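Local coordinates for ribosomal protein S2-related protein (PDB 2JH3) that carries a [4Fe-4S] cluster and has a chelatase-like fold with two additional domains, and may act as a sirohydrochlorin ferrochelatase, at residues E279-L284 against V375-Y380; G304-R309 against L359-L364. All coordinates share one frame; numbering follows the deposited sequence.

How the interactions relate
Interactions 1 and 2 illustrate how one small domain, here the stabilising domain of DR2241, combines two kinds of packing. Along the chain 304-309 against 359-364 is nested inside the loop closed by 279-284 against 375-380. Interaction 1 is a buried helix-to-helix crossing, fastened by side-chain hydrogen bonds and aromatic faces; interaction 2 is only partly buried, and backbone bonds between strands set its register while leucines and a phenylalanine fill the inner side. Helix 361-371, begun in interaction 2, is followed in the chain by helix 375-383 of interaction 1. The two contacts touch directly, Leu-284 CD1 lying 3.8 Å from Leu-364 CD2.

Interaction 1 (E279-L284 against V375-Y380); sequences EAWAAL and VIEESY
The indole of Trp-281 carries Ile-376 on one face and meets the carboxylate of Glu-377 at its edge, while the phenol of Tyr-380 lays one face over the backbone of Glu-279 and Ala-280. These two rings bracket a nearly perpendicular helix-helix crossing in the stabilising domain, where the axes of the segments approach to 9.0 Å at 99°. Between them Ala-280 allows close approach: its CB lies 3.4 Å from Tyr-380 CB, and its CA makes a CH-pi contact, 3.8 Å from the centroid of the Tyr-380 ring. Ile-376 CG2 makes another, 3.8 Å from the centroid of the six-membered ring of Trp-281, whereas Ile-376 CD1 turns to Leu-284 CD2. Beyond the pair, helix 361-371 also packs on Trp-281, and Glu-369 brings a second carboxylate close to that of Glu-377, which may raise the proton affinity of one of them. The bend in Glu-377 at chi2 (97°) carries its OE2 to the indole, where Trp-281 NE1 donates to it over 3.2 Å, in the ring plane but well above the carboxylate plane. With CG anti to its backbone N, Tyr-380 reaches across the other helix, and its OH donates to Glu-279 OE1 at 2.8 Å, using that oxygen's anti lone pair.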
# COMPACT_ATOMS: atom_id res chain seq x y z
N GLU A 279 24.42 -23.79 2.20
CA GLU A 279 23.77 -23.98 3.50
C GLU A 279 22.37 -23.39 3.59
O GLU A 279 21.45 -24.00 4.15
CB GLU A 279 24.64 -23.36 4.58
CG GLU A 279 25.92 -24.15 4.88
CD GLU A 279 26.79 -23.48 5.95
OE1 GLU A 279 26.27 -22.81 6.85
OE2 GLU A 279 27.99 -23.60 5.82
N ALA A 280 22.21 -22.17 3.06
CA ALA A 280 20.92 -21.48 3.13
C ALA A 280 19.88 -22.23 2.34
O ALA A 280 18.74 -22.41 2.79
CB ALA A 280 21.03 -20.08 2.73
N TRP A 281 20.28 -22.83 1.22
CA TRP A 281 19.31 -23.60 0.46
C TRP A 281 19.03 -24.94 1.08
O TRP A 281 17.93 -25.45 0.94
CB TRP A 281 19.67 -23.60 -1.05
CG TRP A 281 19.41 -22.19 -1.54
CD1 TRP A 281 20.30 -21.20 -1.65
CD2 TRP A 281 18.14 -21.64 -1.92
NE1 TRP A 281 19.70 -20.07 -2.11
CE2 TRP A 281 18.35 -20.31 -2.24
CE3 TRP A 281 16.84 -22.15 -1.94
CZ2 TRP A 281 17.32 -19.46 -2.62
CZ3 TRP A 281 15.80 -21.32 -2.33
CH2 TRP A 281 16.05 -19.99 -2.68
N ALA A 282 19.99 -25.50 1.82
CA ALA A 282 19.69 -26.70 2.64
C ALA A 282 18.65 -26.39 3.72
O ALA A 282 17.72 -27.23 4.03
CB ALA A 282 20.94 -27.26 3.27
N ALA A 283 18.76 -25.22 4.33
CA ALA A 283 17.75 -24.80 5.30
C ALA A 283 16.35 -24.64 4.67
O ALA A 283 15.28 -25.03 5.21
CB ALA A 283 18.15 -23.51 5.90
N LEU A 284 16.35 -24.09 3.48
CA LEU A 284 15.07 -23.86 2.79
C LEU A 284 14.42 -25.19 2.44
O LEU A 284 13.26 -25.34 2.66
CB LEU A 284 15.28 -23.01 1.53
CG LEU A 284 14.08 -22.66 0.59
CD1 LEU A 284 13.62 -23.77 -0.31
CD2 LEU A 284 12.88 -22.21 1.37
N VAL A 375 16.09 -13.11 -0.15
CA VAL A 375 15.44 -13.30 1.10
C VAL A 375 15.95 -14.58 1.80
O VAL A 375 16.14 -14.60 2.99
CB VAL A 375 13.88 -13.27 0.90
CG1 VAL A 375 13.17 -13.75 2.11
CG2 VAL A 375 13.41 -11.86 0.56
N ILE A 376 16.08 -15.68 1.08
CA ILE A 376 16.53 -16.93 1.71
C ILE A 376 17.95 -16.83 2.34
O ILE A 376 18.15 -17.14 3.51
CB ILE A 376 16.47 -18.14 0.68
CG1 ILE A 376 15.01 -18.58 0.39
CG2 ILE A 376 17.36 -19.27 1.15
CD1 ILE A 376 14.14 -18.56 1.40
N GLU A 377 18.87 -16.28 1.57
CA GLU A 377 20.26 -16.13 1.93
C GLU A 377 20.45 -15.12 3.08
O GLU A 377 21.26 -15.32 3.98
CB GLU A 377 20.98 -15.61 0.67
CG GLU A 377 21.03 -16.60 -0.53
CD GLU A 377 19.96 -16.40 -1.59
OE1 GLU A 377 18.98 -15.74 -1.31
OE2 GLU A 377 20.08 -16.98 -2.69
N GLU A 378 19.75 -14.01 3.03
CA GLU A 378 19.79 -12.98 4.09
C GLU A 378 19.21 -13.42 5.36
O GLU A 378 19.76 -13.18 6.43
CB GLU A 378 19.10 -11.70 3.63
CG GLU A 378 19.92 -11.04 2.64
CD GLU A 378 19.26 -9.80 2.04
OE1 GLU A 378 18.04 -9.59 2.21
OE2 GLU A 378 19.99 -9.04 1.33
N SER A 379 18.05 -14.07 5.28
CA SER A 379 17.40 -14.62 6.44
C SER A 379 18.29 -15.68 7.15
O SER A 379 18.43 -15.67 8.40
CB SER A 379 16.02 -15.17 6.09
OG SER A 379 15.12 -14.09 5.69
N TYR A 380 18.91 -16.55 6.33
CA TYR A 380 19.81 -17.60 6.81
C TYR A 380 20.98 -16.98 7.54
O TYR A 380 21.34 -17.39 8.65
CB TYR A 380 20.32 -18.47 5.68
CG TYR A 380 21.21 -19.58 6.17
CD1 TYR A 380 20.65 -20.71 6.67
CD2 TYR A 380 22.63 -19.48 6.12
CE1 TYR A 380 21.46 -21.75 7.18
CE2 TYR A 380 23.44 -20.51 6.59
CZ TYR A 380 22.84 -21.63 7.15
OH TYR A 380 23.61 -22.70 7.64

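Interaction 2 (G304-R309 against L359-L364)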
# COMPACT_ATOMS: atom_id res chain seq x y z
N GLY A 304 5.94 -35.53 -4.83
CA GLY A 304 7.32 -35.11 -5.09
C GLY A 304 7.65 -33.77 -5.70
O GLY A 304 8.82 -33.48 -5.94
N LEU A 305 6.66 -32.92 -5.89
CA LEU A 305 6.90 -31.56 -6.31
C LEU A 305 6.54 -30.64 -5.10
O LEU A 305 6.30 -31.11 -3.99
CB LEU A 305 5.99 -31.20 -7.50
CG LEU A 305 6.02 -32.27 -8.59
CD1 LEU A 305 4.99 -32.02 -9.55
CD2 LEU A 305 7.38 -32.34 -9.25
N PHE A 306 6.50 -29.34 -5.39
CA PHE A 306 6.13 -28.37 -4.39
C PHE A 306 5.05 -27.49 -4.94
O PHE A 306 5.10 -27.14 -6.14
CB PHE A 306 7.36 -27.58 -3.98
CG PHE A 306 8.33 -28.38 -3.26
CD1 PHE A 306 8.15 -28.67 -1.87
CD2 PHE A 306 9.40 -28.92 -3.94
CE1 PHE A 306 9.07 -29.49 -1.23
CE2 PHE A 306 10.31 -29.77 -3.28
CZ PHE A 306 10.14 -30.03 -1.95
N GLU A 307 4.13 -27.08 -4.09
CA GLU A 307 3.13 -26.05 -4.52
C GLU A 307 3.37 -24.73 -3.78
O GLU A 307 3.63 -24.72 -2.56
CB GLU A 307 1.70 -26.51 -4.26
CG GLU A 307 0.66 -25.55 -4.96
CD GLU A 307 -0.69 -25.34 -4.24
OE1 GLU A 307 -1.75 -25.64 -4.86
OE2 GLU A 307 -0.71 -24.87 -3.10
N LEU A 308 3.38 -23.63 -4.51
CA LEU A 308 3.35 -22.29 -3.91
C LEU A 308 2.05 -21.55 -4.26
O LEU A 308 1.47 -21.69 -5.37
CB LEU A 308 4.56 -21.52 -4.40
CG LEU A 308 5.99 -22.01 -4.05
CD1 LEU A 308 6.41 -23.27 -4.88
CD2 LEU A 308 6.94 -21.05 -4.35
N ARG A 309 1.53 -20.77 -3.32
CA ARG A 309 0.38 -19.89 -3.58
C ARG A 309 0.44 -18.76 -2.57
O ARG A 309 1.23 -18.81 -1.62
CB ARG A 309 -0.98 -20.62 -3.48
CG ARG A 309 -1.32 -21.05 -2.11
CD ARG A 309 -2.67 -21.68 -2.04
NE ARG A 309 -2.89 -22.88 -2.91
CZ ARG A 309 -4.08 -23.41 -3.11
NH1 ARG A 309 -5.17 -22.92 -2.54
NH2 ARG A 309 -4.21 -24.46 -3.84
N LEU A 359 6.20 -26.64 -8.76
CA LEU A 359 7.62 -26.72 -9.13
C LEU A 359 8.28 -28.05 -8.70
O LEU A 359 7.97 -28.60 -7.67
CB LEU A 359 8.45 -25.58 -8.48
CG LEU A 359 8.04 -24.16 -8.84
CD1 LEU A 359 8.93 -23.11 -8.22
CD2 LEU A 359 7.93 -23.91 -10.35
N SER A 360 9.13 -28.57 -9.58
CA SER A 360 9.95 -29.68 -9.27
C SER A 360 10.99 -29.25 -8.25
O SER A 360 11.28 -28.05 -8.11
CB SER A 360 10.63 -30.09 -10.57
OG SER A 360 11.60 -29.14 -10.92
N PRO A 361 11.56 -30.21 -7.52
CA PRO A 361 12.65 -29.83 -6.67
C PRO A 361 13.81 -29.10 -7.32
O PRO A 361 14.45 -28.24 -6.65
CB PRO A 361 13.15 -31.19 -6.10
CG PRO A 361 11.92 -31.96 -6.02
CD PRO A 361 11.16 -31.62 -7.28
N ALA A 362 14.13 -29.44 -8.57
CA ALA A 362 15.22 -28.82 -9.24
C ALA A 362 14.91 -27.36 -9.51
O ALA A 362 15.80 -26.60 -9.63
CB ALA A 362 15.53 -29.53 -10.61
N ASP A 363 13.64 -27.01 -9.65
CA ASP A 363 13.23 -25.62 -9.99
C ASP A 363 12.93 -24.79 -8.72
O ASP A 363 12.67 -23.61 -8.82
CB ASP A 363 12.00 -25.65 -10.85
CG ASP A 363 12.30 -25.89 -12.35
OD1 ASP A 363 13.48 -25.71 -12.77
OD2 ASP A 363 11.34 -26.24 -13.08
N LEU A 364 12.87 -25.40 -7.55
CA LEU A 364 12.45 -24.66 -6.34
C LEU A 364 13.29 -23.45 -6.03
O LEU A 364 12.75 -22.37 -5.72
CB LEU A 364 12.41 -25.59 -5.08
CG LEU A 364 11.79 -25.04 -3.77
CD1 LEU A 364 10.38 -24.61 -3.94
CD2 LEU A 364 11.86 -26.15 -2.65
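Phe-306 and Leu-359 form an antiparallel hydrogen-bonded pair, Phe-306 N donating to Leu-359 O at 2.8 Å, nearly along the C=O axis, and Leu-359 N returning a bond to Phe-306 O at 2.9 Å, in the carbonyl plane. The side chain of Phe-306 reaches the helix that follows Ser-360: Leu-364 CD2 sits over one face of its ring, offset toward the rim, 4.0 Å from the ring centroid in a CH-pi contact. Pro-361, in the first turn of the helix, brings CG to 3.9 Å from Phe-306 CE2, the two rings crossing at about a right angle. An alanine at Phe-306 would probably loosen the seat of the helix on the sheet, since the ring that meets both Pro-361 and Leu-364 would be gone.

The motif is a strand-to-helix junction on a mixed sheet, in which strand 305-310 lies between strands 297-302 and 355-359; immediately after the bridge the chain of 359-364 leaves the sheet and turns into helix 361-371, which packs over the sheet on the side that carries Phe-306 and Leu-308. Helix 275-290 reaches the same apolar layer through Ala-288, which touches both Phe-306 and Leu-364. Leu-308 CD1 extends the layer, meeting Leu-359 CD1 at 4.2 Å and Leu-364 CD1 slightly farther off. Nearer the surface, Leu-305 CD2 packs against Ser-360 CA at 3.7 Å. Ser-360 is the N-cap of the helix; chi1 of 72° sets its OG between the backbone N and the carbonyl carbon, where it accepts from Asp-363 N at 3.2 Å.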